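Local coordinates for cell wall binding protein cwp8 (Peptoclostridium difficile, PDB 5J6Q) that probably anchors itself in the clostridial cell wall through three CWB2 modules, as one of the S-layer-associated surface proteins, at residues Glu194-Gly198 with Ile199-Thr203; Ile445-Gly448 with Asn449-Ala453; Gly468-Ser472 with Val473-Val477. All coordinates share one frame; numbering follows the deposited sequence.

Contact 1: residues Glu194-Gly198 with Ile199-Thr203. With SO4 (sulfate ion), chain F.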
loop_
_atom_site.group_PDB
_atom_site.type_symbol
_atom_site.label_atom_id
_atom_site.label_comp_id
_atom_site.label_asym_id
_atom_site.label_seq_id
_atom_site.Cartn_x
_atom_site.Cartn_y
_atom_site.Cartn_z
ATOM N N GLU A 194 -2.389 -5.782 2.067
ATOM C CA GLU A 194 -2.449 -4.938 3.235
ATOM C C GLU A 194 -2.331 -3.481 2.825
ATOM O O GLU A 194 -2.819 -2.597 3.542
ATOM C CB GLU A 194 -1.275 -5.227 4.212
ATOM C CG GLU A 194 -1.381 -6.540 4.965
ATOM C CD GLU A 194 -0.144 -6.793 5.827
ATOM O OE1 GLU A 194 0.225 -5.890 6.641
ATOM O OE2 GLU A 194 0.458 -7.894 5.688
ATOM N N LEU A 195 -1.610 -3.229 1.733
ATOM C CA LEU A 195 -1.422 -1.867 1.213
ATOM C C LEU A 195 -2.412 -1.398 0.037
ATOM O O LEU A 195 -2.612 -0.225 -0.160
ATOM C CB LEU A 195 -0.012 -1.777 0.607
ATOM C CG LEU A 195 1.173 -1.975 1.587
ATOM C CD1 LEU A 195 2.477 -1.425 0.868
ATOM C CD2 LEU A 195 0.976 -1.135 2.928
ATOM N N PHE A 196 -3.002 -2.322 -0.696
ATOM C CA PHE A 196 -3.722 -1.984 -1.897
ATOM C C PHE A 196 -4.629 -3.119 -2.197
ATOM O O PHE A 196 -4.180 -4.262 -2.205
ATOM C CB PHE A 196 -2.657 -1.727 -2.984
ATOM C CG PHE A 196 -3.150 -1.500 -4.408
ATOM C CD1 PHE A 196 -3.747 -0.302 -4.769
ATOM C CD2 PHE A 196 -2.953 -2.479 -5.394
ATOM C CE1 PHE A 196 -4.145 -0.071 -6.098
ATOM C CE2 PHE A 196 -3.339 -2.257 -6.709
ATOM C CZ PHE A 196 -3.933 -1.047 -7.057
ATOM N N ASP A 197 -5.934 -2.847 -2.449
ATOM C CA ASP A 197 -6.890 -3.954 -2.647
ATOM C C ASP A 197 -7.087 -4.399 -4.105
ATOM O O ASP A 197 -7.942 -5.221 -4.335
ATOM C CB ASP A 197 -8.294 -3.551 -2.095
ATOM C CG ASP A 197 -9.002 -2.353 -2.858
ATOM O OD1 ASP A 197 -8.552 -1.977 -4.005
ATOM O OD2 ASP A 197 -9.987 -1.821 -2.335
ATOM N N GLY A 198 -6.353 -3.858 -5.047
ATOM C CA GLY A 198 -6.654 -4.116 -6.462
ATOM C C GLY A 198 -6.822 -2.798 -7.262
ATOM O O GLY A 198 -6.387 -2.664 -8.404
ATOM N N ILE A 199 -7.423 -1.769 -6.635
ATOM C CA ILE A 199 -7.624 -0.497 -7.340
ATOM C C ILE A 199 -7.448 0.734 -6.381
ATOM O O ILE A 199 -7.056 1.791 -6.820
ATOM C CB ILE A 199 -8.980 -0.605 -8.062
ATOM C CG1 ILE A 199 -9.300 0.699 -8.823
ATOM C CG2 ILE A 199 -10.124 -0.985 -7.014
ATOM C CD1 ILE A 199 -10.390 0.510 -9.881
ATOM N N ARG A 200 -7.669 0.571 -5.090
ATOM C CA ARG A 200 -7.448 1.649 -4.153
ATOM C C ARG A 200 -6.348 1.348 -3.117
ATOM O O ARG A 200 -6.191 0.231 -2.691
ATOM C CB ARG A 200 -8.734 1.875 -3.353
ATOM C CG ARG A 200 -9.970 2.197 -4.194
ATOM C CD ARG A 200 -11.260 2.054 -3.298
ATOM N NE ARG A 200 -11.534 0.657 -2.892
ATOM C CZ ARG A 200 -12.719 0.229 -2.426
ATOM N NH1 ARG A 200 -13.760 1.054 -2.324
ATOM N NH2 ARG A 200 -12.862 -1.052 -2.049
ATOM N N LEU A 201 -5.598 2.338 -2.715
ATOM C CA LEU A 201 -4.712 2.074 -1.597
ATOM C C LEU A 201 -5.560 1.856 -0.322
ATOM O O LEU A 201 -6.705 2.276 -0.237
ATOM C CB LEU A 201 -3.780 3.244 -1.356
ATOM C CG LEU A 201 -2.798 3.514 -2.550
ATOM C CD1 LEU A 201 -2.180 4.978 -2.379
ATOM C CD2 LEU A 201 -1.690 2.443 -2.541
ATOM N N THR A 202 -4.995 1.181 0.706
ATOM C CA THR A 202 -5.770 0.957 1.963
ATOM C C THR A 202 -5.333 2.118 2.861
ATOM O O THR A 202 -4.500 2.951 2.433
ATOM C CB THR A 202 -5.305 -0.393 2.597
ATOM O OG1 THR A 202 -3.899 -0.245 2.758
ATOM C CG2 THR A 202 -5.564 -1.573 1.700
ATOM N N THR A 203 -5.887 2.224 4.073
ATOM C CA THR A 203 -5.390 3.209 5.052
ATOM C C THR A 203 -3.857 2.929 5.287
ATOM O O THR A 203 -3.090 3.880 5.403
ATOM C CB THR A 203 -6.164 3.039 6.440
ATOM O OG1 THR A 203 -7.571 3.100 6.138
ATOM C CG2 THR A 203 -5.817 4.204 7.487
HETATM S S SO4 F . -15.399 -4.619 -1.171
HETATM O O1 SO4 F . -14.458 -5.716 -1.504
HETATM O O2 SO4 F . -16.711 -4.847 -1.763
HETATM O O3 SO4 F . -15.580 -4.531 0.280
HETATM O O4 SO4 F . -14.807 -3.396 -1.640
#
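Asp-197 and Arg-200 join across the turn through a side-on salt bridge: NE and NH2 of the arginine both point at Asp-197 OD2, NE at 3.0 Å and on the syn lone pair. The oxygen lies close to the guanidinium plane, although the carboxylate plane itself is turned 41° from it. Asp-197 OD1 takes two backbone N-H groups, Ile-199 N at 2.9 Å nearly along the C-O axis and Arg-200 N at 2.9 Å from above the carboxylate plane. A chi1 of 65° folds the carboxylate back over its own backbone, where both oxygens can serve these donors. This is an Asx turn within a beta-hairpin-like reversal, its arms bridged at Phe-196 and Leu-201 and by the bond from Asp-197 N to Arg-200 O; it lies in the loop joining strand 186-191 to helix 203-213. The Phe-196 ring lays one face over the backbone nitrogens of Gly-198 and Ile-199, with Leu-201 N at its edge, and CD1 meets Leu-201 CD2 at 4.1 Å; helix 265-280 touches the ring as well. At the open end Thr-202 OG1 donates to Glu-194 O (2.7 Å) while accepting from Gly-205 N as N-cap. Arg-200 NH1 bonds to Ile-579 O and Gln-574 OE1, which joins the turn to the CWB2 region, and NH2 reaches weakly to O4 of a sulfate, probably from the crystallisation liquor, at 3.1 Å.

Contact 2: residues Ile445-Gly448 with Asn449-Ala453; sequences IVTG and NELDA
Thr-447 lays its hydroxyl over the start of Leu-451, with OG1 3.5 Å from Leu-451 CA and 3.9 Å from the methyl CD1. The chi1 of -171° sets OG1 trans to the backbone N and beside the carbonyl carbon, which aims it along the outgoing chain; from there it also makes a weak, long bond of 3.4 Å to Gly-448 O. Leu-451 starts out from the backbone away from the strand, yet with chi1 -167° and chi2 71° its CD1 branch swings back to the threonine. Its side chain also rests on Leu-481 and Ile-484 of helix 475-484, while Thr-447 touches Val-477 of the same helix, so both partners share one neighbour. No direct hydrogen bond spans the two halves: Gly-448 O and Glu-450 N are 3.0 Å apart, but the angle is too poor for a bond. A water bridges the bend instead, accepting from Gly-448 N at 2.7 Å and donating weakly to Glu-450 O at 3.3 Å. It thus links the end of the strand to the outgoing loop. Thr-447 and Ile-445 remain tied to strand 418-423 and its end by backbone bonds, with Val-422 common to both. Beyond the bend Asp-452 serves as N-cap, its OD1 accepting from Asn-454 N at the start of helix 453-459. Such a strand-to-helix turn, at the C-terminal end of edge strand 444-447, is in keeping with the Toprim-like parallel alpha/beta fold of a CWB2 domain.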
loop_
_atom_site.group_PDB
_atom_site.type_symbol
_atom_site.label_atom_id
_atom_site.label_comp_id
_atom_site.label_asym_id
_atom_site.label_seq_id
_atom_site.Cartn_x
_atom_site.Cartn_y
_atom_site.Cartn_z
ATOM N N ILE A 445 -33.181 25.598 -2.391
ATOM C CA ILE A 445 -34.281 25.963 -1.538
ATOM C C ILE A 445 -35.020 24.710 -1.237
ATOM O O ILE A 445 -35.349 23.952 -2.154
ATOM C CB ILE A 445 -35.138 27.012 -2.319
ATOM C CG1 ILE A 445 -34.272 28.279 -2.662
ATOM C CG2 ILE A 445 -36.363 27.379 -1.490
ATOM C CD1 ILE A 445 -33.655 28.929 -1.378
ATOM N N VAL A 446 -35.263 24.487 0.015
ATOM C CA VAL A 446 -35.962 23.326 0.508
ATOM C C VAL A 446 -37.401 23.813 0.796
ATOM O O VAL A 446 -37.538 24.837 1.469
ATOM C CB VAL A 446 -35.261 22.878 1.779
ATOM C CG1 VAL A 446 -35.952 21.661 2.387
ATOM C CG2 VAL A 446 -33.790 22.577 1.506
ATOM N N THR A 447 -38.460 23.068 0.332
ATOM C CA THR A 447 -39.829 23.529 0.547
ATOM C C THR A 447 -40.766 22.413 1.041
ATOM O O THR A 447 -40.527 21.209 0.821
ATOM C CB THR A 447 -40.356 24.162 -0.772
ATOM O OG1 THR A 447 -41.626 24.799 -0.506
ATOM C CG2 THR A 447 -40.532 23.119 -1.889
ATOM N N GLY A 448 -41.830 22.833 1.742
ATOM C CA GLY A 448 -42.815 21.908 2.262
ATOM C C GLY A 448 -43.855 21.788 1.182
ATOM O O GLY A 448 -43.579 22.099 0.028
ATOM N N ASN A 449 -45.052 21.358 1.551
ATOM C CA ASN A 449 -46.130 21.173 0.582
ATOM C C ASN A 449 -46.457 22.415 -0.219
ATOM O O ASN A 449 -46.919 22.305 -1.350
ATOM C CB ASN A 449 -47.360 20.674 1.296
ATOM C CG ASN A 449 -47.225 19.204 1.501
ATOM O OD1 ASN A 449 -47.430 18.703 2.614
ATOM N ND2 ASN A 449 -46.821 18.453 0.476
ATOM N N GLU A 450 -46.216 23.586 0.350
ATOM C CA GLU A 450 -46.468 24.836 -0.356
ATOM C C GLU A 450 -45.322 25.832 -0.151
ATOM O O GLU A 450 -44.821 26.011 0.961
ATOM C CB GLU A 450 -47.807 25.457 0.086
ATOM C CG GLU A 450 -47.873 25.814 1.560
ATOM C CD GLU A 450 -49.221 26.397 1.947
ATOM O OE1 GLU A 450 -49.253 27.555 2.418
ATOM O OE2 GLU A 450 -50.243 25.697 1.778
ATOM N N LEU A 451 -44.914 26.470 -1.244
ATOM C CA LEU A 451 -43.842 27.459 -1.275
ATOM C C LEU A 451 -44.138 28.680 -0.399
ATOM O O LEU A 451 -45.193 29.296 -0.531
ATOM C CB LEU A 451 -43.654 27.897 -2.734
ATOM C CG LEU A 451 -42.388 28.689 -3.023
ATOM C CD1 LEU A 451 -41.169 27.795 -2.925
ATOM C CD2 LEU A 451 -42.486 29.268 -4.417
ATOM N N ASP A 452 -43.203 29.012 0.499
ATOM C CA ASP A 452 -43.294 30.157 1.399
ATOM C C ASP A 452 -43.132 31.459 0.609
ATOM O O ASP A 452 -42.481 31.466 -0.438
ATOM C CB ASP A 452 -42.201 30.056 2.479
ATOM C CG ASP A 452 -42.284 31.148 3.522
ATOM O OD1 ASP A 452 -41.557 32.156 3.385
ATOM O OD2 ASP A 452 -43.076 30.996 4.477
ATOM N N ALA A 453 -43.704 32.557 1.116
ATOM C CA ALA A 453 -43.658 33.852 0.445
ATOM C C ALA A 453 -42.235 34.324 0.235
ATOM O O ALA A 453 -41.905 34.826 -0.838
ATOM C CB ALA A 453 -44.417 34.881 1.266
HETATM O O HOH W 1 -42.264 25.240 2.959
#

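Contact 3: residues Gly468-Ser472 with Val473-Val477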
loop_
_atom_site.group_PDB
_atom_site.type_symbol
_atom_site.label_atom_id
_atom_site.label_comp_id
_atom_site.label_asym_id
_atom_site.label_seq_id
_atom_site.Cartn_x
_atom_site.Cartn_y
_atom_site.Cartn_z
ATOM N N GLY A 468 -36.330 16.046 -7.594
ATOM C CA GLY A 468 -37.192 15.218 -6.758
ATOM C C GLY A 468 -38.507 15.007 -7.527
ATOM O O GLY A 468 -38.857 15.795 -8.407
ATOM N N GLY A 469 -39.204 13.930 -7.224
ATOM C CA GLY A 469 -40.480 13.634 -7.860
ATOM C C GLY A 469 -41.607 14.451 -7.236
ATOM O O GLY A 469 -41.392 15.235 -6.306
ATOM N N GLU A 470 -42.845 14.267 -7.744
ATOM C CA GLU A 470 -43.970 15.073 -7.251
ATOM C C GLU A 470 -44.306 14.829 -5.773
ATOM O O GLU A 470 -44.941 15.686 -5.157
ATOM C CB GLU A 470 -45.216 14.824 -8.091
ATOM C CG GLU A 470 -45.144 15.486 -9.458
ATOM C CD GLU A 470 -46.316 15.085 -10.344
ATOM O OE1 GLU A 470 -46.083 14.353 -11.321
ATOM O OE2 GLU A 470 -47.464 15.507 -10.049
ATOM N N ASN A 471 -43.896 13.691 -5.215
ATOM C CA ASN A 471 -44.146 13.419 -3.807
ATOM C C ASN A 471 -43.138 14.158 -2.860
ATOM O O ASN A 471 -43.252 14.084 -1.637
ATOM C CB ASN A 471 -44.147 11.898 -3.589
ATOM C CG ASN A 471 -45.461 11.268 -4.038
ATOM O OD1 ASN A 471 -45.757 10.113 -3.722
ATOM N ND2 ASN A 471 -46.331 11.970 -4.767
ATOM N N SER A 472 -42.162 14.907 -3.443
ATOM C CA SER A 472 -41.163 15.648 -2.650
ATOM C C SER A 472 -41.402 17.090 -2.893
ATOM O O SER A 472 -41.378 17.898 -1.976
ATOM C CB SER A 472 -39.728 15.271 -3.068
ATOM O OG SER A 472 -39.449 13.962 -2.615
ATOM N N VAL A 473 -41.565 17.424 -4.159
ATOM C CA VAL A 473 -41.895 18.768 -4.532
ATOM C C VAL A 473 -43.203 18.626 -5.262
ATOM O O VAL A 473 -43.265 18.166 -6.419
ATOM C CB VAL A 473 -40.793 19.399 -5.410
ATOM C CG1 VAL A 473 -41.243 20.747 -5.947
ATOM C CG2 VAL A 473 -39.525 19.563 -4.588
ATOM N N SER A 474 -44.256 18.992 -4.580
ATOM C CA SER A 474 -45.613 18.912 -5.136
ATOM C C SER A 474 -45.736 19.646 -6.464
ATOM O O SER A 474 -45.014 20.612 -6.730
ATOM C CB SER A 474 -46.621 19.486 -4.145
ATOM O OG SER A 474 -46.688 20.899 -4.256
ATOM N N LYS A 475 -46.665 19.169 -7.301
ATOM C CA LYS A 475 -46.944 19.725 -8.623
ATOM C C LYS A 475 -47.559 21.111 -8.469
ATOM O O LYS A 475 -47.598 21.877 -9.414
ATOM C CB LYS A 475 -47.876 18.767 -9.392
ATOM C CG LYS A 475 -48.350 19.263 -10.750
ATOM C CD LYS A 475 -49.378 18.282 -11.307
ATOM C CE LYS A 475 -49.816 18.607 -12.714
ATOM N NZ LYS A 475 -50.701 17.531 -13.253
ATOM N N GLU A 476 -48.027 21.428 -7.266
ATOM C CA GLU A 476 -48.596 22.742 -6.957
ATOM C C GLU A 476 -47.448 23.761 -6.812
ATOM O O GLU A 476 -47.523 24.873 -7.350
ATOM C CB GLU A 476 -49.423 22.688 -5.660
ATOM C CG GLU A 476 -49.648 21.275 -5.144
ATOM C CD GLU A 476 -51.103 20.994 -4.838
ATOM O OE1 GLU A 476 -51.946 21.217 -5.730
ATOM O OE2 GLU A 476 -51.396 20.551 -3.707
ATOM N N VAL A 477 -46.389 23.378 -6.077
ATOM C CA VAL A 477 -45.206 24.223 -5.891
ATOM C C VAL A 477 -44.617 24.490 -7.261
ATOM O O VAL A 477 -44.172 25.590 -7.570
ATOM C CB VAL A 477 -44.194 23.498 -4.965
ATOM C CG1 VAL A 477 -42.867 24.248 -4.928
ATOM C CG2 VAL A 477 -44.770 23.383 -3.559
#
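Val-473 closes a tight turn that leads from strand 463-467 into helix 475-484, a strand-to-helix connection of the parallel alpha/beta CWB2 fold. Its N-H meets Gly-469 O at 3.1 Å in an almost straight bond (175°), and the same oxygen accepts from the backbone N of Ser-472, whose OG is bonded to Asn-425 OD1, so one carbonyl holds two successive amides. Val-473 O receives Glu-470 CA-H, with 3.3 Å between Val-473 O and Glu-470 CA, and is also bonded by Arg-492 NH1, whose NH2 takes Gly-468 O; one guanidinium therefore binds carbonyls at both ends of the turn. Ser-474 comes next, its CA 3.3 Å from Glu-470 O in a second CA-H...O contact. It is the N-cap: OG accepts from Val-477 N at 3.1 Å and, weakly, from Glu-476 N. OG is also hydrogen-bonded to Asn-449 O, in the loop after strand 444-447. Lys-475 then runs alongside Glu-470, both chains extended and pointing the same way. With CG trans to the backbone N (chi1 175°), the lysine stem lies beside the glutamate, and it is CB and CD that the carboxylate oxygen OE2 meets, not the amine. The opposite charges may still attract through space, but Glu-470 OE2 is 5.0 Å from Lys-475 NZ, while that oxygen is 3.4 Å from Lys-475 CB.

How the contacts relate
From the N terminus, contact 1 closes the loop between strand 186-191 and helix 203-213, within the Cwp8 domain 3 range, and ties it to the C-terminal part of the chain. The chain enters the CWB2 ranges well before contact 2, which turns it from strand 444-447 toward helix 453-459. Contact 3 then closes the loop from strand 463-467 into helix 475-484. All three follow in series; none nests or crosses. Contact 1 stands apart, its centre about 45 Å from that of contact 2 and 43 Å from that of contact 3. Contacts 2 and 3 touch: Asn-449 O lies 3.2 Å from Ser-474 OG, a probable hydrogen bond, and Val-477 CG2 packs against residues 449-451.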